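Side-chain contacts in Dr hemagglutinin structural subunit (Escherichia coli, PDB 1UT1), which forms the adhesive subunit of Dr fimbriae, binding the Dr blood group antigen so that uropathogenic bacteria adhere to the upper urinary tract: residues N86-Y91 and N131-N136; V92-T97 and G107-N112; S100-D105 and G115-I120. The protein carries 3 engineered substitutions. All coordinates share one frame; numbering follows the deposited sequence.

Contact 1 (N86-Y91 and N131-N136); sequences NRDKLY and NTPPGN. With EDO (1,2-ethanediol), chain I.
Pro133 and Asp88 meet in the first of two van der Waals touches, each setting a carbon of one segment against a polar group of the other. The proline brings the CG corner of its ring against the carboxylate, Pro133 CG to Asp88 CG 3.8 Å, with Asp88 OD1 equally near that ring atom. In the second, the CD1 methyl of Leu90 meets Thr132 OG1 at 3.7 Å, the two side chains crossing at about a right angle. Leu90 CG lies anti to its backbone N (chi1 178°), which sends the isobutyl end over to Thr132 although the CB does not face that way.

The polar contacts run to other partners. Asp88 OD2 accepts a 2.6 Å hydrogen bond from O1 of an ethanediol, probably left from the crystallisation liquor; its C2 rests 3.7 Å from Pro133 CB, so the small molecule bridges the two segments beside the proline. The Thr132 hydroxyl is hydrogen-bonded to the backbone O of Gln129.

Within the fold, the start of strand 89-96 and the loop residue Asp88 just before it meet the loop leading into strand 135-147. Both strands pair antiparallel with strand 78-83, to which Leu90 is tied by backbone hydrogen bonds with Leu81. Tyr137, on strand 135-147, packs against both Asp88 and Thr132, and Pro134 touches Pro13 of the second subunit.

Contact 2 (V92-T97 and G107-N112); sequences VNIRPT and GVFYKN
Phe109 reaches across to strand 89-96 with its ring, and Ile94 and Pro96 meet that ring from different directions. Ile94 comes over a face: its CG2 methyl sits 4.0 Å from the ring centroid and only 16° off the ring normal, a clear CH-pi contact. The methyl is displaced slightly toward the rim, over the CD2-CE2 side, with 3.9 Å between Ile94 CG2 and Phe109 CE2. Along their lengths, the two side chains run past one another in opposite senses.

Pro96 takes the edge instead. Its CD lies near the ring plane, 4.1 Å from Phe109 CZ, so the far end of the phenyl abuts the proline ring while Ile94 takes one face. The same CZ also comes within 3.4 Å of the backbone O of Ile94, a close approach of an aromatic carbon to a carbonyl oxygen, with no hydrogen bond assigned.

The Phe109 torsion accounts for this reach: with CG anti to the backbone N (chi1 -174°), the ring extends from strand 108-111 until CZ arrives at the opposing backbone. In Ile94 it is likewise CG2 that stands anti to N, and this is the branch offered to the phenyl. No hydrogen bond links the segments, so the contact rests on apolar packing and the CH-pi geometry.

Further cover comes from Trp102, whose ring lies nearly parallel to that of Phe109 on the face away from Ile94, and from Ile121 and Ile123 of strand 118-125, which touch Ile94. Strands 89-96 and 108-111 are not paired with each other, and the phenyl spans the distance between them, consistent with core packing between the sheets of the immunoglobulin-like beta sandwich of Dr-family adhesins.

Contact 3 (S100-D105 and G115-I120); sequences SAWTTD and GSWGGI
Trp117 and Trp102 dominate this contact, meeting as a T-shaped pair. Trp102 supplies the edge and Trp117 the face: the planes of their six-membered rings stand at 76°, with the centroids 4.9 Å apart. The leading atom is Trp102 CZ2, which comes down on the benzene half of the other indole, 3.5 Å from Trp117 CE3 and somewhat toward the rim. Trp102 CH2 follows behind it at 3.8 Å from the same CE3. On the opposite face of Trp117 lies the backbone N of Gly119, so the indole is sandwiched between the tryptophan edge and the chain just beyond it.

Ser100, the third contributor, helps fix the rotation of Trp102. The indole NE1 of Trp102 donates to Ser100 OG over 2.9 Å at an N-H...O angle of 157°, and the oxygen lies almost exactly in the indole plane. With chi1 at 65°, Ser100 OG sits between its own backbone N and carbonyl carbon, and from there it also approaches Trp117 NE1 at 3.8 Å, merely a packing distance.

Asp98 draws these polar groups together: OD2 is hydrogen-bonded to Ser100 OG and OD1 to Trp117 NE1. One carboxylate therefore holds the serine that orients the first indole, and directly holds the second. Pro96 packs against both tryptophans. This aromatic cluster, with its buried indole tied to an acid, lies away from the chain centre and probably forms part of the core of the immunoglobulin-like beta sandwich.

Contacts 2 and 3 form one continuous patch, their centres 7 Å apart. They share a wall of aromatic side chains, and strands 102-105 and 108-111 pair as an antiparallel hairpin: Thr103 N is 2.8 Å from Tyr110 O, and Thr103 OG1 2.7 Å from Asn112 ND2, both probable hydrogen bonds. Contact 1 stands apart, with centres about 21 Å from contact 2 and 27 Å from contact 3, across the centre of the chain. Strand 89-96 connects it to contact 2, as 86-91 runs straight into 92-97. The ethanediol belongs to contact 1 alone. The predicted receptor-binding region, residues 10-63, includes none of the six segments.

Contact 1 (N86-Y91 and N131-N136)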
loop_
_atom_site.group_PDB
_atom_site.type_symbol
_atom_site.label_atom_id
_atom_site.label_comp_id
_atom_site.label_asym_id
_atom_site.label_seq_id
_atom_site.Cartn_x
_atom_site.Cartn_y
_atom_site.Cartn_z
ATOM N N ASN A 86 6.948 9.066 13.456
ATOM C CA ASN A 86 7.759 8.342 14.425
ATOM C C ASN A 86 7.828 8.970 15.788
ATOM O O ASN A 86 8.525 8.490 16.669
ATOM C CB ASN A 86 9.186 8.064 13.888
ATOM C CG ASN A 86 9.823 6.843 14.530
ATOM O OD1 ASN A 86 10.977 6.872 14.972
ATOM N ND2 ASN A 86 9.042 5.799 14.674
ATOM N N ARG A 87 7.070 10.029 16.001
ATOM C CA ARG A 87 7.156 10.712 17.283
ATOM C C ARG A 87 6.222 10.272 18.390
ATOM O O ARG A 87 6.616 10.230 19.558
ATOM C CB ARG A 87 7.054 12.228 17.114
ATOM C CG ARG A 87 7.331 12.952 18.427
ATOM C CD ARG A 87 7.640 14.414 18.230
ATOM N NE ARG A 87 8.669 14.689 17.218
ATOM C CZ ARG A 87 8.816 15.890 16.664
ATOM N NH1 ARG A 87 8.026 16.869 17.055
ATOM N NH2 ARG A 87 9.731 16.114 15.725
ATOM N N ASP A 88 4.949 10.111 18.054
ATOM C CA ASP A 88 3.921 9.952 19.060
ATOM C C ASP A 88 3.516 8.505 19.246
ATOM O O ASP A 88 3.317 7.764 18.264
ATOM C CB ASP A 88 2.712 10.827 18.722
ATOM C CG ASP A 88 3.088 12.293 18.592
ATOM O OD1 ASP A 88 3.581 12.858 19.587
ATOM O OD2 ASP A 88 3.014 12.840 17.465
ATOM N N LYS A 89 3.492 8.100 20.516
ATOM C CA LYS A 89 3.181 6.731 20.894
ATOM C C LYS A 89 1.753 6.554 21.440
ATOM O O LYS A 89 1.244 7.384 22.220
ATOM C CB LYS A 89 4.172 6.251 21.959
ATOM C CG LYS A 89 5.625 6.316 21.532
ATOM C CD LYS A 89 6.509 6.031 22.763
ATOM C CE LYS A 89 7.991 6.107 22.404
ATOM N NZ LYS A 89 8.819 5.891 23.623
ATOM N N LEU A 90 1.153 5.414 21.102
ATOM C CA LEU A 90 -0.124 5.015 21.708
ATOM C C LEU A 90 0.140 3.646 22.321
ATOM O O LEU A 90 0.302 2.657 21.593
ATOM C CB LEU A 90 -1.205 4.919 20.640
ATOM C CG LEU A 90 -2.601 4.460 21.061
ATOM C CD1 LEU A 90 -3.169 5.427 22.146
ATOM C CD2 LEU A 90 -3.524 4.474 19.795
ATOM N N TYR A 91 0.333 3.613 23.646
ATOM C CA TYR A 91 0.717 2.380 24.323
ATOM C C TYR A 91 -0.420 1.391 24.291
ATOM O O TYR A 91 -1.579 1.733 24.578
ATOM C CB TYR A 91 1.095 2.670 25.758
ATOM C CG TYR A 91 2.388 3.447 25.834
ATOM C CD1 TYR A 91 2.384 4.825 25.979
ATOM C CD2 TYR A 91 3.606 2.791 25.737
ATOM C CE1 TYR A 91 3.581 5.546 26.056
ATOM C CE2 TYR A 91 4.800 3.504 25.773
ATOM C CZ TYR A 91 4.772 4.881 25.918
ATOM O OH TYR A 91 5.973 5.575 26.044
ATOM N N ASN A 131 -5.524 12.170 25.325
ATOM C CA ASN A 131 -4.812 13.367 24.810
ATOM C C ASN A 131 -3.872 13.035 23.649
ATOM O O ASN A 131 -3.025 13.850 23.270
ATOM C CB ASN A 131 -3.997 14.049 25.918
ATOM C CG ASN A 131 -4.887 14.763 26.935
ATOM O OD1 ASN A 131 -5.921 15.332 26.580
ATOM N ND2 ASN A 131 -4.519 14.678 28.209
ATOM N N THR A 132 -3.991 11.826 23.105
ATOM C CA THR A 132 -3.156 11.426 21.977
ATOM C C THR A 132 -3.351 12.412 20.831
ATOM O O THR A 132 -4.476 12.713 20.469
ATOM C CB THR A 132 -3.564 10.007 21.492
ATOM O OG1 THR A 132 -3.313 9.078 22.555
ATOM C CG2 THR A 132 -2.766 9.599 20.243
ATOM N N PRO A 133 -2.262 12.913 20.250
ATOM C CA PRO A 133 -2.409 13.861 19.128
ATOM C C PRO A 133 -3.083 13.177 17.925
ATOM O O PRO A 133 -2.760 12.028 17.580
ATOM C CB PRO A 133 -0.966 14.221 18.764
ATOM C CG PRO A 133 -0.129 13.822 19.910
ATOM C CD PRO A 133 -0.853 12.677 20.591
ATOM N N PRO A 134 -3.943 13.910 17.220
ATOM C CA PRO A 134 -4.527 13.365 15.991
ATOM C C PRO A 134 -3.418 12.997 14.982
ATOM O O PRO A 134 -2.387 13.677 14.875
ATOM C CB PRO A 134 -5.379 14.530 15.459
ATOM C CG PRO A 134 -5.793 15.272 16.746
ATOM C CD PRO A 134 -4.575 15.185 17.622
ATOM N N GLY A 135 -3.606 11.872 14.301
ATOM C CA GLY A 135 -2.646 11.403 13.316
ATOM C C GLY A 135 -2.940 9.945 12.961
ATOM O O GLY A 135 -3.964 9.395 13.368
ATOM N N ASN A 136 -2.051 9.361 12.156
ATOM C CA ASN A 136 -2.149 7.954 11.732
ATOM C C ASN A 136 -1.131 7.161 12.499
ATOM O O ASN A 136 0.054 7.509 12.545
ATOM C CB ASN A 136 -1.879 7.824 10.220
ATOM C CG ASN A 136 -2.773 8.713 9.408
ATOM O OD1 ASN A 136 -3.999 8.639 9.521
ATOM N ND2 ASN A 136 -2.175 9.687 8.729
HETATM C C1 EDO I . 0.798 12.924 15.096
HETATM O O1 EDO I . 2.187 12.577 15.032
HETATM C C2 EDO I . 0.677 14.425 15.450
HETATM O O2 EDO I . 1.650 15.184 14.700
#

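Contact 2 (V92-T97 and G107-N112)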
loop_
_atom_site.group_PDB
_atom_site.type_symbol
_atom_site.label_atom_id
_atom_site.label_comp_id
_atom_site.label_asym_id
_atom_site.label_seq_id
_atom_site.Cartn_x
_atom_site.Cartn_y
_atom_site.Cartn_z
ATOM N N VAL A 92 -0.065 0.134 24.073
ATOM C CA VAL A 92 -1.070 -0.914 24.024
ATOM C C VAL A 92 -0.665 -2.154 24.815
ATOM O O VAL A 92 0.531 -2.453 24.967
ATOM C CB VAL A 92 -1.370 -1.353 22.544
ATOM C CG1 VAL A 92 -2.026 -0.199 21.753
ATOM C CG2 VAL A 92 -0.076 -1.866 21.805
ATOM N N ASN A 93 -1.682 -2.959 25.147
ATOM C CA ASN A 93 -1.484 -4.325 25.626
ATOM C C ASN A 93 -1.830 -5.259 24.490
ATOM O O ASN A 93 -2.673 -4.947 23.654
ATOM C CB ASN A 93 -2.407 -4.632 26.786
ATOM C CG ASN A 93 -1.932 -4.014 28.068
ATOM O OD1 ASN A 93 -0.741 -4.086 28.411
ATOM N ND2 ASN A 93 -2.836 -3.335 28.751
ATOM N N ILE A 94 -1.127 -6.377 24.440
ATOM C CA ILE A 94 -1.328 -7.400 23.413
ATOM C C ILE A 94 -1.691 -8.661 24.161
ATOM O O ILE A 94 -0.975 -9.068 25.082
ATOM C CB ILE A 94 0.002 -7.639 22.652
ATOM C CG1 ILE A 94 0.428 -6.323 21.954
ATOM C CG2 ILE A 94 -0.128 -8.779 21.671
ATOM C CD1 ILE A 94 1.805 -6.419 21.223
ATOM N N ARG A 95 -2.845 -9.244 23.834
ATOM C CA ARG A 95 -3.376 -10.350 24.628
ATOM C C ARG A 95 -4.120 -11.373 23.748
ATOM O O ARG A 95 -5.071 -11.018 23.082
ATOM C CB ARG A 95 -4.350 -9.789 25.685
ATOM C CG ARG A 95 -4.916 -10.850 26.627
ATOM C CD ARG A 95 -5.642 -10.215 27.785
ATOM N NE ARG A 95 -6.999 -9.810 27.413
ATOM C CZ ARG A 95 -7.403 -8.548 27.245
ATOM N NH1 ARG A 95 -6.548 -7.535 27.391
ATOM N NH2 ARG A 95 -8.660 -8.296 26.907
ATOM N N PRO A 96 -3.732 -12.643 23.812
ATOM C CA PRO A 96 -4.471 -13.699 23.074
ATOM C C PRO A 96 -5.838 -13.816 23.681
ATOM O O PRO A 96 -6.012 -13.526 24.866
ATOM C CB PRO A 96 -3.683 -14.980 23.388
ATOM C CG PRO A 96 -3.057 -14.713 24.735
ATOM C CD PRO A 96 -2.699 -13.210 24.706
ATOM N N THR A 97 -6.817 -14.256 22.894
ATOM C CA THR A 97 -8.188 -14.326 23.405
ATOM C C THR A 97 -8.483 -15.649 24.119
ATOM O O THR A 97 -9.560 -15.823 24.683
ATOM C CB THR A 97 -9.234 -14.129 22.283
ATOM O OG1 THR A 97 -9.201 -15.242 21.390
ATOM C CG2 THR A 97 -9.013 -12.827 21.518
ATOM N N GLY A 107 10.571 -6.582 22.388
ATOM C CA GLY A 107 9.843 -6.408 21.121
ATOM C C GLY A 107 9.233 -7.705 20.581
ATOM O O GLY A 107 8.457 -7.671 19.627
ATOM N N VAL A 108 9.577 -8.836 21.199
ATOM C CA VAL A 108 9.027 -10.115 20.783
ATOM C C VAL A 108 7.981 -10.589 21.786
ATOM O O VAL A 108 8.204 -10.563 23.012
ATOM C CB VAL A 108 10.145 -11.197 20.629
ATOM C CG1 VAL A 108 9.528 -12.554 20.168
ATOM C CG2 VAL A 108 11.250 -10.691 19.629
ATOM N N PHE A 109 6.825 -10.997 21.273
ATOM C CA PHE A 109 5.758 -11.532 22.105
ATOM C C PHE A 109 5.657 -13.003 21.718
ATOM O O PHE A 109 5.274 -13.329 20.590
ATOM C CB PHE A 109 4.457 -10.759 21.798
ATOM C CG PHE A 109 3.296 -11.115 22.695
ATOM C CD1 PHE A 109 3.258 -10.664 24.031
ATOM C CD2 PHE A 109 2.208 -11.872 22.194
ATOM C CE1 PHE A 109 2.151 -10.998 24.867
ATOM C CE2 PHE A 109 1.123 -12.193 23.015
ATOM C CZ PHE A 109 1.068 -11.690 24.327
ATOM N N TYR A 110 6.162 -13.884 22.584
ATOM C CA TYR A 110 6.278 -15.307 22.227
ATOM C C TYR A 110 5.499 -16.198 23.170
ATOM O O TYR A 110 5.310 -15.852 24.342
ATOM C CB TYR A 110 7.750 -15.753 22.154
ATOM C CG TYR A 110 8.455 -15.822 23.518
ATOM C CD1 TYR A 110 9.267 -14.772 23.957
ATOM C CD2 TYR A 110 8.403 -16.983 24.297
ATOM C CE1 TYR A 110 9.958 -14.852 25.181
ATOM C CE2 TYR A 110 9.072 -17.057 25.530
ATOM C CZ TYR A 110 9.880 -16.004 25.935
ATOM O OH TYR A 110 10.540 -16.064 27.146
ATOM N N LYS A 111 5.054 -17.343 22.664
ATOM C CA LYS A 111 4.224 -18.253 23.432
ATOM C C LYS A 111 5.096 -19.091 24.363
ATOM O O LYS A 111 6.229 -19.449 24.012
ATOM C CB LYS A 111 3.402 -19.153 22.488
ATOM C CG LYS A 111 2.295 -19.927 23.204
ATOM C CD LYS A 111 1.423 -20.691 22.210
ATOM C CE LYS A 111 0.144 -21.206 22.865
ATOM N NZ LYS A 111 0.436 -22.071 24.037
ATOM N N ASN A 112 4.633 -19.292 25.590
ATOM C CA ASN A 112 5.489 -19.957 26.597
ATOM C C ASN A 112 5.778 -21.439 26.316
ATOM O O ASN A 112 6.694 -21.999 26.914
ATOM C CB ASN A 112 4.898 -19.817 28.009
ATOM C CG ASN A 112 4.961 -18.419 28.531
ATOM O OD1 ASN A 112 4.558 -18.162 29.659
ATOM N ND2 ASN A 112 5.459 -17.495 27.725
#

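Contact 3 (S100-D105 and G115-I120)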
loop_
_atom_site.group_PDB
_atom_site.type_symbol
_atom_site.label_atom_id
_atom_site.label_comp_id
_atom_site.label_asym_id
_atom_site.label_seq_id
_atom_site.Cartn_x
_atom_site.Cartn_y
_atom_site.Cartn_z
ATOM N N SER A 100 -4.041 -18.816 26.806
ATOM C CA SER A 100 -2.642 -19.133 26.640
ATOM C C SER A 100 -1.673 -18.123 27.214
ATOM O O SER A 100 -1.980 -16.943 27.317
ATOM C CB SER A 100 -2.316 -19.501 25.199
ATOM O OG SER A 100 -2.524 -18.396 24.347
ATOM N N ALA A 101 -0.522 -18.620 27.665
ATOM C CA ALA A 101 0.483 -17.772 28.310
ATOM C C ALA A 101 1.606 -17.421 27.341
ATOM O O ALA A 101 2.173 -18.294 26.685
ATOM C CB ALA A 101 1.050 -18.475 29.523
ATOM N N TRP A 102 1.953 -16.141 27.329
ATOM C CA TRP A 102 2.983 -15.592 26.457
ATOM C C TRP A 102 3.912 -14.703 27.273
ATOM O O TRP A 102 3.551 -14.225 28.377
ATOM C CB TRP A 102 2.344 -14.732 25.338
ATOM C CG TRP A 102 1.438 -15.486 24.416
ATOM C CD1 TRP A 102 0.325 -16.170 24.747
ATOM C CD2 TRP A 102 1.616 -15.643 22.995
ATOM N NE1 TRP A 102 -0.213 -16.780 23.624
ATOM C CE2 TRP A 102 0.568 -16.472 22.536
ATOM C CE3 TRP A 102 2.599 -15.215 22.087
ATOM C CZ2 TRP A 102 0.405 -16.805 21.181
ATOM C CZ3 TRP A 102 2.462 -15.559 20.743
ATOM C CH2 TRP A 102 1.362 -16.357 20.301
ATOM N N THR A 103 5.089 -14.441 26.713
ATOM C CA THR A 103 6.068 -13.620 27.365
ATOM C C THR A 103 6.485 -12.485 26.428
ATOM O O THR A 103 6.552 -12.670 25.223
ATOM C CB THR A 103 7.299 -14.467 27.729
ATOM O OG1 THR A 103 6.910 -15.449 28.699
ATOM C CG2 THR A 103 8.429 -13.590 28.321
ATOM N N THR A 104 6.835 -11.342 27.005
ATOM C CA THR A 104 7.380 -10.230 26.242
ATOM C C THR A 104 8.906 -10.137 26.474
ATOM O O THR A 104 9.379 -10.142 27.629
ATOM C CB THR A 104 6.730 -8.889 26.677
ATOM O OG1 THR A 104 5.348 -8.889 26.325
ATOM C CG2 THR A 104 7.416 -7.715 26.008
ATOM N N ASP A 105 9.675 -10.116 25.388
ATOM C CA ASP A 105 11.133 -10.003 25.476
ATOM C C ASP A 105 11.637 -9.091 24.376
ATOM O O ASP A 105 11.688 -9.502 23.216
ATOM C CB ASP A 105 11.791 -11.373 25.295
ATOM C CG ASP A 105 13.230 -11.398 25.795
ATOM O OD1 ASP A 105 13.626 -12.425 26.392
ATOM O OD2 ASP A 105 13.928 -10.367 25.682
ATOM N N GLY A 115 4.355 -25.527 19.885
ATOM C CA GLY A 115 3.125 -25.977 19.266
ATOM C C GLY A 115 2.657 -25.009 18.192
ATOM O O GLY A 115 2.943 -23.805 18.246
ATOM N N SER A 116 1.944 -25.549 17.215
ATOM C CA SER A 116 1.433 -24.763 16.096
ATOM C C SER A 116 0.146 -24.047 16.498
ATOM O O SER A 116 -0.938 -24.438 16.101
ATOM C CB SER A 116 1.168 -25.687 14.906
ATOM O OG SER A 116 2.400 -26.187 14.422
ATOM N N TRP A 117 0.286 -22.983 17.278
ATOM C CA TRP A 117 -0.857 -22.246 17.791
ATOM C C TRP A 117 -1.595 -21.490 16.685
ATOM O O TRP A 117 -0.968 -20.887 15.789
ATOM C CB TRP A 117 -0.369 -21.233 18.830
ATOM C CG TRP A 117 -1.456 -20.530 19.529
ATOM C CD1 TRP A 117 -2.251 -21.036 20.533
ATOM C CD2 TRP A 117 -1.859 -19.155 19.347
ATOM N NE1 TRP A 117 -3.098 -20.054 20.995
ATOM C CE2 TRP A 117 -2.891 -18.899 20.281
ATOM C CE3 TRP A 117 -1.447 -18.119 18.481
ATOM C CZ2 TRP A 117 -3.513 -17.646 20.396
ATOM C CZ3 TRP A 117 -2.077 -16.867 18.593
ATOM C CH2 TRP A 117 -3.112 -16.652 19.537
ATOM N N GLY A 118 -2.914 -21.407 16.846
ATOM C CA GLY A 118 -3.748 -20.555 16.024
ATOM C C GLY A 118 -4.667 -19.853 17.019
ATOM O O GLY A 118 -5.075 -20.440 18.038
ATOM N N GLY A 119 -4.989 -18.608 16.736
ATOM C CA GLY A 119 -5.830 -17.848 17.641
ATOM C C GLY A 119 -5.966 -16.384 17.222
ATOM O O GLY A 119 -5.672 -15.993 16.095
ATOM N N ILE A 120 -6.466 -15.600 18.145
ATOM C CA ILE A 120 -6.739 -14.197 17.902
ATOM C C ILE A 120 -5.979 -13.438 18.966
ATOM O O ILE A 120 -6.052 -13.777 20.145
ATOM C CB ILE A 120 -8.245 -13.917 18.111
ATOM C CG1 ILE A 120 -9.093 -14.747 17.132
ATOM C CG2 ILE A 120 -8.540 -12.414 17.958
ATOM C CD1 ILE A 120 -10.574 -14.816 17.502
#